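Local coordinates for luciferase-like monooxygenase (Streptomyces bottropensis, PDB 7BIP), which probably acts as a monooxygenase of the luciferase-like family, with a likely part in the biosynthesis of the aromatic polyketide rishirilide, at residues L35-V40 with L341-L346; A62-R67 with V71-G76. One frame throughout, in Å; residues are numbered along the deposited sequence.

Interaction 1: L35-V40 with L341-L346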
ATOM      1  N   LEU A  35     -12.650  10.328  18.327  1.00 14.34           N
ATOM      2  CA  LEU A  35     -13.211  11.639  18.637  1.00 17.02           C
ATOM      3  C   LEU A  35     -14.318  12.061  17.681  1.00 17.91           C
ATOM      4  O   LEU A  35     -14.962  13.082  17.937  1.00 20.03           O
ATOM      5  CB  LEU A  35     -12.109  12.709  18.638  1.00 17.14           C
ATOM      6  CG  LEU A  35     -11.043  12.601  19.735  1.00 19.10           C
ATOM      7  CD1 LEU A  35      -9.985  13.684  19.558  1.00 17.94           C
ATOM      8  CD2 LEU A  35     -11.693  12.704  21.113  1.00 24.78           C
ATOM      9  N   GLY A  36     -14.555  11.321  16.601  1.00 16.46           N
ATOM     10  CA  GLY A  36     -15.663  11.627  15.716  1.00 20.52           C
ATOM     11  C   GLY A  36     -15.331  12.504  14.532  1.00 19.31           C
ATOM     12  O   GLY A  36     -16.242  13.106  13.954  1.00 19.53           O
ATOM     13  N   PHE A  37     -14.059  12.606  14.160  1.00 14.60           N
ATOM     14  CA  PHE A  37     -13.682  13.329  12.957  1.00 16.10           C
ATOM     15  C   PHE A  37     -14.171  12.597  11.709  1.00 19.04           C
ATOM     16  O   PHE A  37     -14.475  11.398  11.730  1.00 17.97           O
ATOM     17  CB  PHE A  37     -12.165  13.523  12.912  1.00 11.98           C
ATOM     18  CG  PHE A  37     -11.671  14.581  13.866  1.00 12.62           C
ATOM     19  CD1 PHE A  37     -11.590  15.903  13.462  1.00 20.55           C
ATOM     20  CD2 PHE A  37     -11.318  14.256  15.175  1.00 13.25           C
ATOM     21  CE1 PHE A  37     -11.149  16.893  14.328  1.00 18.68           C
ATOM     22  CE2 PHE A  37     -10.866  15.256  16.057  1.00 14.07           C
ATOM     23  CZ  PHE A  37     -10.788  16.572  15.623  1.00 17.40           C
ATOM     24  N   HIS A  38     -14.258  13.346  10.608  1.00 13.16           N
ATOM     25  CA  HIS A  38     -14.874  12.827   9.386  1.00 11.66           C
ATOM     26  C   HIS A  38     -13.929  11.912   8.605  1.00 16.68           C
ATOM     27  O   HIS A  38     -14.372  10.905   8.038  1.00 14.04           O
ATOM     28  CB  HIS A  38     -15.332  14.004   8.516  1.00 18.36           C
ATOM     29  CG  HIS A  38     -15.832  13.606   7.161  1.00 16.49           C
ATOM     30  ND1 HIS A  38     -15.090  13.785   6.013  1.00 19.68           N
ATOM     31  CD2 HIS A  38     -17.002  13.046   6.772  1.00 21.40           C
ATOM     32  CE1 HIS A  38     -15.782  13.352   4.973  1.00 18.99           C
ATOM     33  NE2 HIS A  38     -16.943  12.896   5.408  1.00 21.80           N
ATOM     34  N   HIS A  39     -12.639  12.232   8.557  1.00 14.16           N
ATOM     35  CA  HIS A  39     -11.722  11.493   7.692  1.00 12.49           C
ATOM     36  C   HIS A  39     -10.291  11.629   8.198  1.00 12.51           C
ATOM     37  O   HIS A  39      -9.989  12.455   9.062  1.00 14.03           O
ATOM     38  CB  HIS A  39     -11.814  11.982   6.241  1.00 10.73           C
ATOM     39  CG  HIS A  39     -11.336  13.387   6.053  1.00 10.57           C
ATOM     40  ND1 HIS A  39     -12.200  14.451   5.928  1.00 15.18           N
ATOM     41  CD2 HIS A  39     -10.085  13.903   5.958  1.00 13.95           C
ATOM     42  CE1 HIS A  39     -11.504  15.565   5.771  1.00 16.59           C
ATOM     43  NE2 HIS A  39     -10.219  15.260   5.785  1.00 15.17           N
ATOM     44  N   VAL A  40      -9.418  10.792   7.631  1.00 12.22           N
ATOM     45  CA  VAL A  40      -7.966  10.887   7.748  1.00  9.93           C
ATOM     46  C   VAL A  40      -7.406  10.982   6.330  1.00 13.29           C
ATOM     47  O   VAL A  40      -7.718  10.139   5.478  1.00 13.67           O
ATOM     48  CB  VAL A  40      -7.365   9.667   8.479  1.00 11.94           C
ATOM     49  CG1 VAL A  40      -5.842   9.735   8.468  1.00 14.18           C
ATOM     50  CG2 VAL A  40      -7.886   9.590   9.926  1.00 13.15           C
ATOM     51  N   LEU A 341      -8.964  19.389  21.549  1.00 15.21           N
ATOM     52  CA  LEU A 341      -9.631  20.674  21.737  1.00 16.04           C
ATOM     53  C   LEU A 341     -10.637  20.934  20.624  1.00 14.95           C
ATOM     54  O   LEU A 341     -11.733  21.448  20.875  1.00 16.67           O
ATOM     55  CB  LEU A 341      -8.594  21.800  21.803  1.00 13.05           C
ATOM     56  CG  LEU A 341      -7.777  21.896  23.094  1.00 13.89           C
ATOM     57  CD1 LEU A 341      -6.649  22.932  22.934  1.00 14.13           C
ATOM     58  CD2 LEU A 341      -8.656  22.235  24.296  1.00 16.92           C
ATOM     59  N   PHE A 342     -10.285  20.578  19.387  1.00 12.84           N
ATOM     60  CA  PHE A 342     -11.219  20.754  18.287  1.00 13.90           C
ATOM     61  C   PHE A 342     -12.455  19.896  18.495  1.00 16.17           C
ATOM     62  O   PHE A 342     -13.579  20.351  18.274  1.00 16.95           O
ATOM     63  CB  PHE A 342     -10.545  20.410  16.955  1.00 12.72           C
ATOM     64  CG  PHE A 342     -11.252  20.973  15.757  1.00 16.28           C
ATOM     65  CD1 PHE A 342     -10.793  22.130  15.144  1.00 18.93           C
ATOM     66  CD2 PHE A 342     -12.387  20.356  15.245  1.00 18.12           C
ATOM     67  CE1 PHE A 342     -11.451  22.657  14.044  1.00 21.09           C
ATOM     68  CE2 PHE A 342     -13.039  20.886  14.140  1.00 18.59           C
ATOM     69  CZ  PHE A 342     -12.574  22.036  13.551  1.00 19.88           C
ATOM     70  N   ALA A 343     -12.262  18.652  18.930  1.00 14.47           N
ATOM     71  CA  ALA A 343     -13.393  17.749  19.108  1.00 17.42           C
ATOM     72  C   ALA A 343     -14.322  18.225  20.218  1.00 20.82           C
ATOM     73  O   ALA A 343     -15.550  18.133  20.093  1.00 20.39           O
ATOM     74  CB  ALA A 343     -12.885  16.337  19.398  1.00 18.97           C
ATOM     75  N   GLU A 344     -13.762  18.737  21.313  1.00 16.43           N
ATOM     76  CA  GLU A 344     -14.598  19.143  22.439  1.00 16.57           C
ATOM     77  C   GLU A 344     -15.320  20.458  22.176  1.00 21.23           C
ATOM     78  O   GLU A 344     -16.493  20.616  22.546  1.00 20.77           O
ATOM     79  CB  GLU A 344     -13.745  19.259  23.702  1.00 24.50           C
ATOM     80  CG  GLU A 344     -14.571  19.449  24.971  1.00 41.90           C
ATOM     81  CD  GLU A 344     -13.722  19.709  26.204  1.00 58.92           C
ATOM     82  OE1 GLU A 344     -12.548  20.112  26.048  1.00 63.35           O
ATOM     83  OE2 GLU A 344     -14.232  19.511  27.330  1.00 64.50           O
ATOM     84  N   HIS A 345     -14.641  21.416  21.543  1.00 20.57           N
ATOM     85  CA  HIS A 345     -15.145  22.780  21.488  1.00 22.49           C
ATOM     86  C   HIS A 345     -15.748  23.167  20.148  1.00 22.89           C
ATOM     87  O   HIS A 345     -16.530  24.125  20.099  1.00 27.95           O
ATOM     88  CB  HIS A 345     -14.022  23.765  21.836  1.00 24.40           C
ATOM     89  CG  HIS A 345     -13.556  23.655  23.250  1.00 30.43           C
ATOM     90  ND1 HIS A 345     -12.387  23.015  23.603  1.00 33.06           N
ATOM     91  CD2 HIS A 345     -14.112  24.086  24.406  1.00 33.96           C
ATOM     92  CE1 HIS A 345     -12.238  23.066  24.915  1.00 31.20           C
ATOM     93  NE2 HIS A 345     -13.272  23.707  25.426  1.00 34.33           N
ATOM     94  N   LEU A 346     -15.424  22.463  19.069  1.00 18.51           N
ATOM     95  CA  LEU A 346     -15.829  22.906  17.740  1.00 17.36           C
ATOM     96  C   LEU A 346     -16.680  21.882  17.010  1.00 24.96           C
ATOM     97  O   LEU A 346     -17.726  22.237  16.449  1.00 22.30           O
ATOM     98  CB  LEU A 346     -14.581  23.243  16.909  1.00 17.34           C
ATOM     99  CG  LEU A 346     -13.870  24.480  17.473  1.00 26.44           C
ATOM    100  CD1 LEU A 346     -12.506  24.679  16.867  1.00 26.33           C
ATOM    101  CD2 LEU A 346     -14.739  25.686  17.228  1.00 28.53           C
TER

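Interaction 2: A62-R67 with V71-G76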
ATOM      1  N   ALA A  62      -4.011   2.170   4.216  1.00 10.57           N
ATOM      2  CA  ALA A  62      -4.463   0.808   4.504  1.00 10.59           C
ATOM      3  C   ALA A  62      -4.216   0.444   5.966  1.00 12.76           C
ATOM      4  O   ALA A  62      -5.074  -0.172   6.617  1.00 11.99           O
ATOM      5  CB  ALA A  62      -3.772  -0.183   3.569  1.00 13.37           C
ATOM      6  N   ALA A  63      -3.066   0.854   6.505  1.00 11.63           N
ATOM      7  CA  ALA A  63      -2.804   0.671   7.929  1.00  9.52           C
ATOM      8  C   ALA A  63      -3.797   1.470   8.768  1.00 11.65           C
ATOM      9  O   ALA A  63      -4.375   0.948   9.726  1.00 13.25           O
ATOM     10  CB  ALA A  63      -1.366   1.071   8.255  1.00 11.54           C
ATOM     11  N   ALA A  64      -4.007   2.748   8.419  1.00  9.38           N
ATOM     12  CA  ALA A  64      -4.984   3.568   9.140  1.00 11.20           C
ATOM     13  C   ALA A  64      -6.379   2.952   9.089  1.00 11.43           C
ATOM     14  O   ALA A  64      -7.091   2.919  10.100  1.00 12.27           O
ATOM     15  CB  ALA A  64      -5.010   4.992   8.566  1.00 11.34           C
ATOM     16  N   ALA A  65      -6.790   2.469   7.918  1.00 10.42           N
ATOM     17  CA  ALA A  65      -8.088   1.806   7.803  1.00 12.21           C
ATOM     18  C   ALA A  65      -8.190   0.630   8.765  1.00 13.53           C
ATOM     19  O   ALA A  65      -9.210   0.445   9.445  1.00 12.44           O
ATOM     20  CB  ALA A  65      -8.297   1.324   6.368  1.00 11.66           C
ATOM     21  N   ALA A  66      -7.136  -0.186   8.823  1.00 11.55           N
ATOM     22  CA  ALA A  66      -7.165  -1.373   9.660  1.00 13.56           C
ATOM     23  C   ALA A  66      -7.236  -1.030  11.145  1.00 13.39           C
ATOM     24  O   ALA A  66      -7.734  -1.839  11.934  1.00 14.04           O
ATOM     25  CB  ALA A  66      -5.941  -2.238   9.358  1.00 14.54           C
ATOM     26  N   ARG A  67      -6.734   0.146  11.542  1.00 11.49           N
ATOM     27  CA  ARG A  67      -6.791   0.592  12.933  1.00 13.25           C
ATOM     28  C   ARG A  67      -8.100   1.288  13.306  1.00 16.35           C
ATOM     29  O   ARG A  67      -8.291   1.603  14.490  1.00 15.50           O
ATOM     30  CB  ARG A  67      -5.624   1.551  13.229  1.00 11.14           C
ATOM     31  CG  ARG A  67      -4.226   0.914  13.173  1.00 14.69           C
ATOM     32  CD  ARG A  67      -3.950   0.083  14.417  1.00 15.92           C
ATOM     33  NE  ARG A  67      -2.559  -0.363  14.454  1.00 14.26           N
ATOM     34  CZ  ARG A  67      -1.540   0.395  14.852  1.00 19.14           C
ATOM     35  NH1 ARG A  67      -1.759   1.638  15.270  1.00 15.02           N
ATOM     36  NH2 ARG A  67      -0.300  -0.090  14.840  1.00 14.71           N
ATOM     37  N   VAL A  71     -13.977   6.455  10.584  1.00 13.01           N
ATOM     38  CA  VAL A  71     -13.372   7.573   9.874  1.00 14.91           C
ATOM     39  C   VAL A  71     -13.152   7.207   8.400  1.00 14.40           C
ATOM     40  O   VAL A  71     -12.762   6.082   8.066  1.00 14.00           O
ATOM     41  CB  VAL A  71     -12.068   7.947  10.606  1.00 18.90           C
ATOM     42  CG1 VAL A  71     -10.938   6.944  10.320  1.00 15.83           C
ATOM     43  CG2 VAL A  71     -11.661   9.354  10.348  1.00 26.24           C
ATOM     44  N   ARG A  72     -13.417   8.151   7.503  1.00 14.62           N
ATOM     45  CA  ARG A  72     -13.101   7.885   6.104  1.00 13.97           C
ATOM     46  C   ARG A  72     -11.598   8.041   5.856  1.00 15.38           C
ATOM     47  O   ARG A  72     -10.872   8.645   6.646  1.00 12.60           O
ATOM     48  CB  ARG A  72     -13.908   8.808   5.187  1.00 14.79           C
ATOM     49  CG  ARG A  72     -15.434   8.604   5.337  1.00 18.44           C
ATOM     50  CD  ARG A  72     -16.225   9.233   4.184  1.00 16.25           C
ATOM     51  NE  ARG A  72     -16.007   8.548   2.904  1.00 17.97           N
ATOM     52  CZ  ARG A  72     -16.566   7.391   2.552  1.00 17.50           C
ATOM     53  NH1 ARG A  72     -17.388   6.760   3.379  1.00 18.38           N
ATOM     54  NH2 ARG A  72     -16.288   6.863   1.364  1.00 14.45           N
ATOM     55  N   LEU A  73     -11.131   7.454   4.753  1.00 12.24           N
ATOM     56  CA  LEU A  73      -9.727   7.523   4.350  1.00 14.34           C
ATOM     57  C   LEU A  73      -9.651   8.255   3.019  1.00 12.85           C
ATOM     58  O   LEU A  73     -10.349   7.887   2.075  1.00 11.90           O
ATOM     59  CB  LEU A  73      -9.117   6.115   4.209  1.00 13.64           C
ATOM     60  CG  LEU A  73      -8.997   5.206   5.434  1.00 15.00           C
ATOM     61  CD1 LEU A  73      -8.482   5.952   6.676  1.00 14.24           C
ATOM     62  CD2 LEU A  73     -10.324   4.548   5.734  1.00 13.33           C
ATOM     63  N   VAL A  74      -8.810   9.289   2.930  1.00 12.14           N
ATOM     64  CA  VAL A  74      -8.792  10.138   1.740  1.00 13.19           C
ATOM     65  C   VAL A  74      -7.367  10.330   1.239  1.00 12.49           C
ATOM     66  O   VAL A  74      -6.483  10.727   2.004  1.00 12.23           O
ATOM     67  CB  VAL A  74      -9.439  11.510   2.009  1.00 14.61           C
ATOM     68  CG1 VAL A  74      -9.588  12.292   0.690  1.00 15.15           C
ATOM     69  CG2 VAL A  74     -10.784  11.347   2.709  1.00 12.57           C
ATOM     70  N   THR A  75      -7.147  10.088  -0.055  1.00 13.08           N
ATOM     71  CA  THR A  75      -5.870  10.464  -0.653  1.00 12.03           C
ATOM     72  C   THR A  75      -5.900  11.946  -1.017  1.00 12.66           C
ATOM     73  O   THR A  75      -6.836  12.420  -1.667  1.00 15.48           O
ATOM     74  CB  THR A  75      -5.541   9.612  -1.887  1.00 13.66           C
ATOM     75  OG1 THR A  75      -6.580   9.698  -2.875  1.00 13.89           O
ATOM     76  CG2 THR A  75      -5.357   8.152  -1.493  1.00 13.92           C
ATOM     77  N   GLY A  76      -4.897  12.685  -0.552  1.00 13.94           N
ATOM     78  CA  GLY A  76      -4.772  14.091  -0.878  1.00 14.43           C
ATOM     79  C   GLY A  76      -3.335  14.453  -1.218  1.00 16.70           C
ATOM     80  O   GLY A  76      -2.676  15.152  -0.441  1.00 18.57           O
TER

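Interaction 1: L35-V40 with L341-L346
Ala343, on the last turns of helix 332-345 near the C-terminus, sets its single methyl against Leu35, at the end of helix 18-35, and Phe37, just beyond it. Leu35 bends over that methyl so that all four of its side-chain carbons lie within about 4.2 Å of it; the closest approach is 3.8 Å, from Leu35 CB to Ala343 CB. The CG of Leu35 stands beside its own backbone N (chi1 -66°), which keeps the whole branch along the methyl. Two residues on, Phe37 CE2 comes to 4.1 Å from Ala343 CB, and Leu35 CD1 lies at the edge of the Phe37 ring, in its plane, tying the two neighbours together.

The inner part of the contact is aromatic. Phe37 is turned so that the far end of its ring meets Phe342, with CE1 lying 3.8 Å from Phe342 CD2 and CZ 4.1 Å from both Phe342 CB and Phe342 CD2. The ring centroids are 6.0 Å apart and the planes are inclined at 36°, so the rings meet obliquely. Leu346 CB sits over the centre of one face of Phe342. Both phenylalanines are buried and also touch Leu323 of strand 320-324, while Phe342 further meets Phe3 and Ile309.

Leu35 and Ala343 pack closely although partly exposed; the loose side is Glu344, exposed and leading its carboxylate away from 35-40. Gly36, with positive phi (94°), ends helix 18-35 in a Schellman motif and turns the chain toward strand 39-42. The contact thus seats the last long helix of the TIM barrel beside this junction. No hydrogen bond or salt bridge spans the segments, and every close contact across the 160 Å² they bury is between carbons, which implies that the helix is held here by apolar packing.

Interaction 2: A62-R67 with V71-G76
Leu73 spreads its two methyls over one turn of helix 57-67, within a beta-alpha-beta unit of the TIM barrel in which that helix links strands 39-42 and 72-78. CD1 lies 4.1 Å from Ala64 CB and as far from the backbone N of Ala65, while CD2 reaches 3.9 Å from Ala65 CB. The fork of the leucine thus takes in two consecutive alanines. With CB of Leu73 directed at the helix and CG turned beside the backbone N (chi1 -64°), the two methyls fall on Ala64 and Ala65. All three residues are buried, and the small alanine side chains let helix and strand come near, with 6.9 Å between the CA atoms of Ala65 and Leu73.

Beyond this first shell, Arg102 ties the two elements together, bonding Ala65 O through NH2 and Val71 O through NH1. Asp33 OD1 accepts a hydrogen bond from Val71 N and Asp104 forms a salt bridge with Arg72, so both Val71, just before the strand, and Arg72, its first residue, are held by side chains from outside the two segments. The helix also faces the second subunit: Arg67 NE donates a hydrogen bond to Ala66 O of that chain, a bond returned by its counterpart, and Arg67 NH1 forms a salt bridge with Glu30 OE2 of its own chain.

How the interactions relate
Strand 39-42, which runs out of interaction 1, lies beside strand 72-78 of interaction 2 in the parallel barrel sheet. The centres of interactions 1 and 2 are about 16 Å apart, yet the segments join directly: Val40 N lies 2.8 Å from Arg72 O and Val40 O lies 2.9 Å from Val74 N, both probable backbone hydrogen bonds. His39 CA also packs 3.4 Å from Val71 CG2. Interaction 1 brings the last long helix back to an early part of the chain, whereas interaction 2 is local to one crossover. Lys41, at a calcium site observed for this protein although no calcium ion is bound to this chain here, has its side chain about 10 Å from that of Phe37 and about 8 Å from that of Leu73.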